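Local coordinates for kelch domain-containing protein (Colletotrichum graminicola M1.001, PDB 5C86) that probably oxidises alcohols at a mononuclear copper centre, as a fungal alcohol oxidase related to galactose oxidase and glyoxal oxidase, at residues V168-G172 with E219-C223; A394-G398 with N448-Y453; I457-L463 with A475-V480. One frame throughout, in Å; residues are numbered along the deposited sequence. Where two conformers were deposited one is given.

In the fold
Contact 1 joins two loops of the beta-propeller, 168-172 and 219-223, each running from the last strand of one four-stranded sheet to the first of the next. It is the one near the copper site, which is empty in this apo structure: the side chain of M222 lies about 7 Å from that of Y120 and about 9 Å from that of H423, both copper ligands. Contacts 2 and 3 belong to the C-terminal Early set domain, with centres 11 Å apart. They meet where V395 N probably donates to K479 O and where Y453 and V449 pack on V480. Between centres, contact 1 is 36 Å from contact 2 and 34 Å from contact 3.

Contact 1: residues V168-G172 with E219-C223; sequences VMQRG and EDSMC
Carboxylate oxygen OD2 of D220 is gripped by the backbone of the facing loop and by a water. Q170 N donates to D220 OD2 over 3.0 Å in a nearly straight bond (172° at the hydrogen), arriving on the syn side of the carboxylate and 28° out of its plane. Water 2 donates to the same D220 OD2 from 2.6 Å and accepts from R171 NH1, lying in plane at the edge of the guanidinium. R171 NH1 itself stays 4.0 Å from D220 OD2, beyond a direct salt bridge, with the two planar groups turned steeply against each other. Water 1 accepts hydrogen bonds from R171 NH1 and D220 N and donates one to E219 OE1, so R171 reaches the 219-223 backbone through solvent as well. The other carboxylate oxygen, D220 OD1, accepts from K196 N, so both oxygens are held and the rotation of the group is restrained.

Both segments lie in loops that connect successive blades of the beta-propeller, and M222 is the residue of this contact near the copper ligand Y120. Here M169 and D220 run alongside each other with opposite headings, M169 SD resting 3.7 Å from D220 CB. The M169 chain bends at chi2 and again at chi3, turning CE onto M222 CB at 3.7 Å. M222 sends its CG anti to the backbone N (chi1 180°) and then folds back, bringing its own CE to 4.0 Å from M169 SD.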
loop_
_atom_site.group_PDB
_atom_site.type_symbol
_atom_site.label_atom_id
_atom_site.label_comp_id
_atom_site.label_asym_id
_atom_site.label_seq_id
_atom_site.Cartn_x
_atom_site.Cartn_y
_atom_site.Cartn_z
ATOM N N VAL A 168 -9.068 -11.038 15.624
ATOM C CA VAL A 168 -8.404 -10.305 16.692
ATOM C C VAL A 168 -7.188 -11.109 17.178
ATOM O O VAL A 168 -7.214 -12.321 17.405
ATOM C CB VAL A 168 -9.413 -10.040 17.826
ATOM C CG1 VAL A 168 -8.789 -9.387 19.041
ATOM C CG2 VAL A 168 -10.606 -9.250 17.328
ATOM N N MET A 169 -6.062 -10.409 17.388
ATOM C CA MET A 169 -4.859 -11.050 17.908
ATOM C C MET A 169 -5.046 -11.439 19.387
ATOM O O MET A 169 -5.905 -10.909 20.074
ATOM C CB MET A 169 -3.695 -10.070 17.874
ATOM C CG MET A 169 -3.438 -9.526 16.487
ATOM S SD MET A 169 -1.714 -9.541 16.099
ATOM C CE MET A 169 -0.828 -9.143 17.613
ATOM N N GLN A 170 -4.147 -12.296 19.849
ATOM C CA GLN A 170 -4.254 -12.830 21.213
ATOM C C GLN A 170 -3.886 -11.797 22.277
ATOM O O GLN A 170 -4.438 -11.844 23.346
ATOM C CB GLN A 170 -3.352 -14.081 21.333
ATOM C CG GLN A 170 -3.813 -15.366 20.677
ATOM C CD GLN A 170 -2.989 -16.603 21.084
ATOM O OE1 GLN A 170 -2.327 -16.625 22.120
ATOM N NE2 GLN A 170 -3.039 -17.635 20.258
ATOM N N ARG A 171 -2.990 -10.866 21.988
ATOM C CA ARG A 171 -2.356 -9.997 22.966
ATOM C C ARG A 171 -2.233 -8.575 22.436
ATOM O O ARG A 171 -2.168 -8.343 21.206
ATOM C CB ARG A 171 -0.884 -10.433 23.233
ATOM C CG ARG A 171 -0.697 -11.897 23.607
ATOM C CD ARG A 171 0.802 -12.237 23.543
ATOM N NE ARG A 171 1.171 -13.645 23.630
ATOM C CZ ARG A 171 1.091 -14.560 22.655
ATOM N NH1 ARG A 171 0.616 -14.316 21.421
ATOM N NH2 ARG A 171 1.513 -15.786 22.940
ATOM N N GLY A 172 -2.041 -7.669 23.376
ATOM C CA GLY A 172 -1.519 -6.335 23.119
ATOM C C GLY A 172 -2.610 -5.342 22.743
ATOM O O GLY A 172 -3.807 -5.652 22.668
ATOM N N GLU A 219 3.668 -16.842 14.269
ATOM C CA GLU A 219 2.989 -16.239 15.416
ATOM C C GLU A 219 2.184 -14.997 14.964
ATOM O O GLU A 219 2.333 -14.500 13.860
ATOM C CB GLU A 219 3.985 -15.848 16.531
ATOM C CG GLU A 219 4.818 -16.964 17.195
ATOM C CD GLU A 219 3.998 -18.151 17.665
ATOM O OE1 GLU A 219 2.814 -18.009 18.091
ATOM O OE2 GLU A 219 4.546 -19.266 17.593
ATOM N N ASP A 220 1.370 -14.476 15.841
ATOM C CA ASP A 220 0.720 -13.204 15.607
ATOM C C ASP A 220 1.816 -12.133 15.293
ATOM O O ASP A 220 2.928 -12.136 15.865
ATOM C CB ASP A 220 0.026 -12.752 16.854
ATOM C CG ASP A 220 -1.225 -13.563 17.167
ATOM O OD1 ASP A 220 -1.766 -14.310 16.323
ATOM O OD2 ASP A 220 -1.760 -13.355 18.289
ATOM N N SER A 221 1.500 -11.242 14.310
ATOM C CA SER A 221 2.548 -10.440 13.672
ATOM C C SER A 221 2.017 -9.033 13.406
ATOM O O SER A 221 2.057 -8.524 12.288
ATOM C CB SER A 221 2.903 -11.091 12.326
ATOM O OG SER A 221 3.589 -12.317 12.488
ATOM N N MET A 222 1.697 -8.319 14.481
ATOM C CA MET A 222 1.180 -6.980 14.367
ATOM C C MET A 222 2.242 -6.084 13.752
ATOM O O MET A 222 3.394 -6.155 14.163
ATOM C CB MET A 222 0.809 -6.446 15.730
ATOM C CG MET A 222 0.250 -5.010 15.723
ATOM S SD MET A 222 -1.210 -4.726 14.704
ATOM C CE MET A 222 -2.460 -5.618 15.592
ATOM N N CYS A 223 1.826 -5.283 12.773
ATOM C CA CYS A 223 2.699 -4.358 12.051
ATOM C C CYS A 223 3.846 -5.053 11.386
ATOM O O CYS A 223 4.917 -4.474 11.191
ATOM C CB CYS A 223 3.151 -3.193 12.913
ATOM S SG CYS A 223 1.679 -2.228 13.468
HETATM O O HOH W 1 1.278 -15.709 18.584
HETATM O O HOH W 2 -0.473 -12.131 20.244
#

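Contact 2: residues A394-G398 with N448-Y453; sequences AVRAG and NVPNDY
At the end of strand 394-396 the backbone turns through A397 into G398, whose CA comes within 4.1 Å of N451 CA. This edge of the Early set domain, an immunoglobulin-like beta fold, is where the loop after strand 444-448 packs against the turn. G398 N is shared between two carbonyls, V449 O and P450 O; both bonds are weak and bent. G398 has positive phi (93°), and N451 OD1 sits close against G398 CA, at 3.1 Å.

A397 is central to the side-chain packing. Its methyl lies over one face of the Y453 ring, 3.6 Å from the centroid and offset toward the rim, a CH-pi contact. The same A397 CB rests 3.3 Å from P450 O and close to N451 O, so it meets loop carbonyls as well as the ring. A397 N donates to Y453 OH over 3.1 Å, nearly straight at 170°, and that hydroxyl is also hydrogen-bonded to T481 O. The tyrosine is thereby tied by its hydroxyl to both the 394-398 turn and the C-terminal strand 476-481. R396 lays CB against Y453 OH before its extended chain leads away.

Deeper in, V449 puts CG1 anti to its backbone N (chi1 174°), near A397 CA, which leaves CG2 to meet V395 CG2 at 3.7 Å.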
loop_
_atom_site.group_PDB
_atom_site.type_symbol
_atom_site.label_atom_id
_atom_site.label_comp_id
_atom_site.label_asym_id
_atom_site.label_seq_id
_atom_site.Cartn_x
_atom_site.Cartn_y
_atom_site.Cartn_z
ATOM N N ALA A 394 -8.698 3.748 -20.215
ATOM C CA ALA A 394 -9.740 3.270 -19.311
ATOM C C ALA A 394 -10.289 2.039 -20.002
ATOM O O ALA A 394 -10.785 2.135 -21.140
ATOM C CB ALA A 394 -10.823 4.303 -19.099
ATOM N N VAL A 395 -10.172 0.887 -19.358
ATOM C CA VAL A 395 -10.621 -0.340 -19.978
ATOM C C VAL A 395 -11.261 -1.214 -18.959
ATOM O O VAL A 395 -10.968 -1.128 -17.773
ATOM C CB VAL A 395 -9.557 -1.091 -20.706
ATOM C CG1 VAL A 395 -8.899 -0.204 -21.797
ATOM C CG2 VAL A 395 -8.493 -1.543 -19.761
ATOM N N ARG A 396 -12.128 -2.097 -19.407
ATOM C CA ARG A 396 -12.777 -3.025 -18.521
ATOM C C ARG A 396 -11.844 -4.221 -18.294
ATOM O O ARG A 396 -10.864 -4.444 -19.048
ATOM C CB ARG A 396 -14.078 -3.582 -19.209
ATOM C CG ARG A 396 -15.159 -2.546 -19.186
ATOM C CD ARG A 396 -16.372 -2.871 -20.050
ATOM N NE ARG A 396 -17.464 -1.955 -19.650
ATOM C CZ ARG A 396 -18.635 -1.836 -20.274
ATOM N NH1 ARG A 396 -19.527 -0.973 -19.812
ATOM N NH2 ARG A 396 -18.912 -2.559 -21.352
ATOM N N ALA A 397 -12.192 -5.095 -17.356
ATOM C CA ALA A 397 -11.520 -6.385 -17.197
ATOM C C ALA A 397 -11.614 -7.179 -18.480
ATOM O O ALA A 397 -12.636 -7.165 -19.194
ATOM C CB ALA A 397 -12.112 -7.158 -16.024
ATOM N N GLY A 398 -10.502 -7.771 -18.834
ATOM C CA GLY A 398 -10.436 -8.586 -20.090
ATOM C C GLY A 398 -9.971 -7.831 -21.346
ATOM O O GLY A 398 -9.664 -8.454 -22.353
ATOM N N ASN A 448 -3.642 -8.015 -22.388
ATOM C CA ASN A 448 -5.024 -7.908 -21.960
ATOM C C ASN A 448 -5.040 -7.778 -20.439
ATOM O O ASN A 448 -4.371 -8.515 -19.703
ATOM C CB ASN A 448 -5.826 -9.177 -22.290
ATOM C CG ASN A 448 -6.085 -9.413 -23.737
ATOM O OD1 ASN A 448 -5.832 -8.581 -24.641
ATOM N ND2 ASN A 448 -6.687 -10.569 -23.975
ATOM N N VAL A 449 -5.945 -6.943 -19.967
ATOM C CA VAL A 449 -6.206 -6.854 -18.527
ATOM C C VAL A 449 -6.840 -8.168 -18.052
ATOM O O VAL A 449 -7.681 -8.644 -18.791
ATOM C CB VAL A 449 -7.120 -5.705 -18.231
ATOM C CG1 VAL A 449 -7.512 -5.682 -16.772
ATOM C CG2 VAL A 449 -6.431 -4.406 -18.593
ATOM N N PRO A 450 -6.482 -8.706 -16.887
ATOM C CA PRO A 450 -7.130 -9.884 -16.400
ATOM C C PRO A 450 -8.677 -9.763 -16.437
ATOM O O PRO A 450 -9.250 -8.735 -16.201
ATOM C CB PRO A 450 -6.666 -9.969 -14.957
ATOM C CG PRO A 450 -5.262 -9.369 -15.017
ATOM C CD PRO A 450 -5.369 -8.290 -16.001
ATOM N N ASN A 451 -9.327 -10.920 -16.751
ATOM C CA ASN A 451 -10.767 -10.876 -16.731
ATOM C C ASN A 451 -11.451 -10.859 -15.404
ATOM O O ASN A 451 -12.612 -10.441 -15.325
ATOM C CB ASN A 451 -11.241 -12.096 -17.510
ATOM C CG ASN A 451 -11.490 -11.780 -18.930
ATOM O OD1 ASN A 451 -12.348 -10.949 -19.281
ATOM N ND2 ASN A 451 -10.730 -12.478 -19.804
ATOM N N ASP A 452 -10.793 -11.215 -14.332
ATOM C CA ASP A 452 -11.429 -11.335 -13.049
ATOM C C ASP A 452 -11.135 -10.046 -12.255
ATOM O O ASP A 452 -9.952 -9.698 -11.996
ATOM C CB ASP A 452 -10.810 -12.529 -12.306
ATOM C CG ASP A 452 -11.669 -13.001 -11.153
ATOM O OD1 ASP A 452 -12.144 -12.181 -10.367
ATOM O OD2 ASP A 452 -11.885 -14.254 -11.080
ATOM N N TYR A 453 -12.201 -9.379 -11.839
ATOM C CA TYR A 453 -12.074 -8.173 -11.043
ATOM C C TYR A 453 -11.520 -8.428 -9.666
ATOM O O TYR A 453 -11.150 -7.429 -9.027
ATOM C CB TYR A 453 -13.386 -7.392 -10.931
ATOM C CG TYR A 453 -13.736 -6.626 -12.170
ATOM C CD1 TYR A 453 -13.151 -5.443 -12.523
ATOM C CD2 TYR A 453 -14.742 -7.104 -13.038
ATOM C CE1 TYR A 453 -13.478 -4.763 -13.669
ATOM C CE2 TYR A 453 -15.074 -6.388 -14.159
ATOM C CZ TYR A 453 -14.495 -5.244 -14.484
ATOM O OH TYR A 453 -14.756 -4.545 -15.650
#

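Contact 3: residues I457-L463 with A475-V480; sequences IPGYYML and AQFFKV
Strands 459-466 and 476-481 form a beta hairpin near the C-terminal end of the Early set domain, and this contact is their antiparallel pairing. G459 with V480, Y461 with F478 and L463 with Q476 are the hydrogen-bonded pairs, each joined by two backbone bonds; Y460 with K479 and M462 with F477 are the non-hydrogen-bonded pairs between them. Y461 N to F478 O is 2.8 Å, running nearly along the C=O axis.

On the face that also carries Q476, the side chains of Y461, F478, L463 and V480 pack together. F478 takes the crowded position between its backbone N and carbonyl carbon (chi1 72°), which swings its ring across to the partner strand. There Y461 CB lies over one face of the F478 ring, 4.1 Å from the centroid, while L463, in one of its two conformers, brings CD1 to F478 CE1 obliquely to the ring. The two aromatic planes are 25° apart but so offset that the rings hardly face each other. Y461 CE1 reaches V480 CG2, and Y461 OH donates to I457 O over 2.7 Å, in the carbonyl plane and on a lone pair, which fixes the far end of the tyrosine.

This face probably points into the interior of the immunoglobulin-like domain; F478 touches I401 of strand 400-405 and M415 of the neighbouring strand 412-422. On the other face, K479 CB stands 3.9 Å above the centre of the Y460 ring, only 3° off its normal. The extended K479 chain carries NZ away to a salt bridge with D81, in the propeller part of the chain. Alongside, M462 and F477 point the same way: M462 CG touches F477 CE1 at 3.7 Å, and M462 SD makes an oblique Met-aromatic contact with the F477 ring.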
loop_
_atom_site.group_PDB
_atom_site.type_symbol
_atom_site.label_atom_id
_atom_site.label_comp_id
_atom_site.label_asym_id
_atom_site.label_seq_id
_atom_site.Cartn_x
_atom_site.Cartn_y
_atom_site.Cartn_z
ATOM N N ILE A 457 -8.486 -5.496 -9.497
ATOM C CA ILE A 457 -9.362 -4.608 -8.712
ATOM C C ILE A 457 -9.516 -3.277 -9.473
ATOM O O ILE A 457 -8.557 -2.721 -9.944
ATOM C CB ILE A 457 -8.762 -4.369 -7.310
ATOM C CG1 ILE A 457 -8.610 -5.649 -6.469
ATOM C CG2 ILE A 457 -9.565 -3.301 -6.601
ATOM C CD1 ILE A 457 -9.931 -6.330 -6.110
ATOM N N PRO A 458 -10.750 -2.763 -9.620
ATOM C CA PRO A 458 -10.926 -1.515 -10.326
ATOM C C PRO A 458 -10.128 -0.371 -9.800
ATOM O O PRO A 458 -9.817 -0.312 -8.584
ATOM C CB PRO A 458 -12.415 -1.197 -10.184
ATOM C CG PRO A 458 -13.008 -2.420 -9.766
ATOM C CD PRO A 458 -12.008 -3.328 -9.092
ATOM N N GLY A 459 -9.784 0.532 -10.677
ATOM C CA GLY A 459 -9.036 1.693 -10.296
ATOM C C GLY A 459 -7.821 1.928 -11.158
ATOM O O GLY A 459 -7.590 1.256 -12.157
ATOM N N TYR A 460 -7.005 2.862 -10.739
ATOM C CA TYR A 460 -5.831 3.262 -11.446
ATOM C C TYR A 460 -4.643 2.339 -11.208
ATOM O O TYR A 460 -4.396 1.858 -10.086
ATOM C CB TYR A 460 -5.387 4.678 -11.151
ATOM C CG TYR A 460 -6.045 5.756 -11.997
ATOM C CD1 TYR A 460 -7.289 6.252 -11.668
ATOM C CD2 TYR A 460 -5.514 6.082 -13.188
ATOM C CE1 TYR A 460 -7.903 7.201 -12.449
ATOM C CE2 TYR A 460 -6.106 7.008 -13.990
ATOM C CZ TYR A 460 -7.291 7.554 -13.609
ATOM O OH TYR A 460 -7.839 8.535 -14.452
ATOM N N TYR A 461 -3.890 2.117 -12.310
ATOM C CA TYR A 461 -2.688 1.327 -12.340
ATOM C C TYR A 461 -1.630 2.079 -13.091
ATOM O O TYR A 461 -1.900 2.944 -13.928
ATOM C CB TYR A 461 -2.906 0.036 -13.133
ATOM C CG TYR A 461 -3.771 -0.980 -12.358
ATOM C CD1 TYR A 461 -5.112 -0.826 -12.311
ATOM C CD2 TYR A 461 -3.216 -2.058 -11.772
ATOM C CE1 TYR A 461 -5.881 -1.746 -11.575
ATOM C CE2 TYR A 461 -3.946 -2.989 -11.041
ATOM C CZ TYR A 461 -5.329 -2.850 -10.975
ATOM O OH TYR A 461 -6.075 -3.779 -10.254
ATOM N N MET A 462 -0.389 1.758 -12.740
ATOM C CA MET A 462 0.801 2.133 -13.494
ATOM C C MET A 462 1.169 0.984 -14.432
ATOM O O MET A 462 1.385 -0.126 -13.954
ATOM C CB MET A 462 1.910 2.375 -12.561
ATOM C CG MET A 462 1.721 3.659 -11.759
ATOM S SD MET A 462 3.004 3.904 -10.479
ATOM C CE MET A 462 2.480 2.759 -9.215
ATOM N N LEU A 463 1.277 1.254 -15.740
ATOM C CA LEU A 463 1.739 0.261 -16.708
ATOM C C LEU A 463 3.229 0.495 -16.860
ATOM O O LEU A 463 3.663 1.602 -17.138
ATOM C CB LEU A 463 0.995 0.397 -18.047
ATOM C CG LEU A 463 0.750 -0.879 -18.817
ATOM C CD1 LEU A 463 -0.435 -0.800 -19.808
ATOM C CD2 LEU A 463 2.105 -1.220 -19.494
ATOM N N ALA A 475 6.309 4.794 -15.792
ATOM C CA ALA A 475 4.983 4.245 -16.097
ATOM C C ALA A 475 4.042 5.188 -16.673
ATOM O O ALA A 475 4.175 6.402 -16.530
ATOM C CB ALA A 475 4.395 3.615 -14.853
ATOM N N GLN A 476 3.078 4.617 -17.430
ATOM C CA GLN A 476 1.894 5.366 -17.872
ATOM C C GLN A 476 0.706 4.939 -17.067
ATOM O O GLN A 476 0.575 3.764 -16.721
ATOM C CB GLN A 476 1.611 5.184 -19.380
ATOM C CG GLN A 476 2.743 5.724 -20.247
ATOM C CD GLN A 476 3.086 7.193 -19.969
ATOM O OE1 GLN A 476 2.204 8.058 -19.778
ATOM N NE2 GLN A 476 4.380 7.492 -20.000
ATOM N N PHE A 477 -0.170 5.879 -16.782
ATOM C CA PHE A 477 -1.345 5.571 -15.951
ATOM C C PHE A 477 -2.515 5.139 -16.780
ATOM O O PHE A 477 -2.768 5.665 -17.873
ATOM C CB PHE A 477 -1.747 6.792 -15.119
ATOM C CG PHE A 477 -0.811 7.123 -14.042
ATOM C CD1 PHE A 477 -0.971 6.556 -12.805
ATOM C CD2 PHE A 477 0.281 7.983 -14.222
ATOM C CE1 PHE A 477 -0.106 6.843 -11.796
ATOM C CE2 PHE A 477 1.137 8.304 -13.172
ATOM C CZ PHE A 477 0.944 7.724 -11.927
ATOM N N PHE A 478 -3.313 4.229 -16.261
ATOM C CA PHE A 478 -4.550 3.881 -16.865
ATOM C C PHE A 478 -5.489 3.356 -15.783
ATOM O O PHE A 478 -5.026 3.012 -14.701
ATOM C CB PHE A 478 -4.449 2.846 -18.019
ATOM C CG PHE A 478 -4.125 1.434 -17.563
ATOM C CD1 PHE A 478 -2.823 1.107 -17.179
ATOM C CD2 PHE A 478 -5.108 0.467 -17.479
ATOM C CE1 PHE A 478 -2.512 -0.185 -16.781
ATOM C CE2 PHE A 478 -4.795 -0.821 -17.047
ATOM C CZ PHE A 478 -3.522 -1.135 -16.736
ATOM N N LYS A 479 -6.786 3.214 -16.088
ATOM C CA LYS A 479 -7.736 2.641 -15.121
ATOM C C LYS A 479 -8.502 1.464 -15.625
ATOM O O LYS A 479 -8.837 1.399 -16.823
ATOM C CB LYS A 479 -8.644 3.703 -14.489
ATOM C CG LYS A 479 -9.564 4.416 -15.391
ATOM C CD LYS A 479 -10.536 5.332 -14.573
ATOM C CE LYS A 479 -11.580 5.942 -15.497
ATOM N NZ LYS A 479 -12.555 6.764 -14.707
ATOM N N VAL A 480 -8.784 0.577 -14.704
ATOM C CA VAL A 480 -9.612 -0.555 -14.921
ATOM C C VAL A 480 -10.974 -0.164 -14.419
ATOM O O VAL A 480 -11.127 0.203 -13.226
ATOM C CB VAL A 480 -9.080 -1.799 -14.200
ATOM C CG1 VAL A 480 -10.040 -2.923 -14.241
ATOM C CG2 VAL A 480 -7.730 -2.212 -14.740
#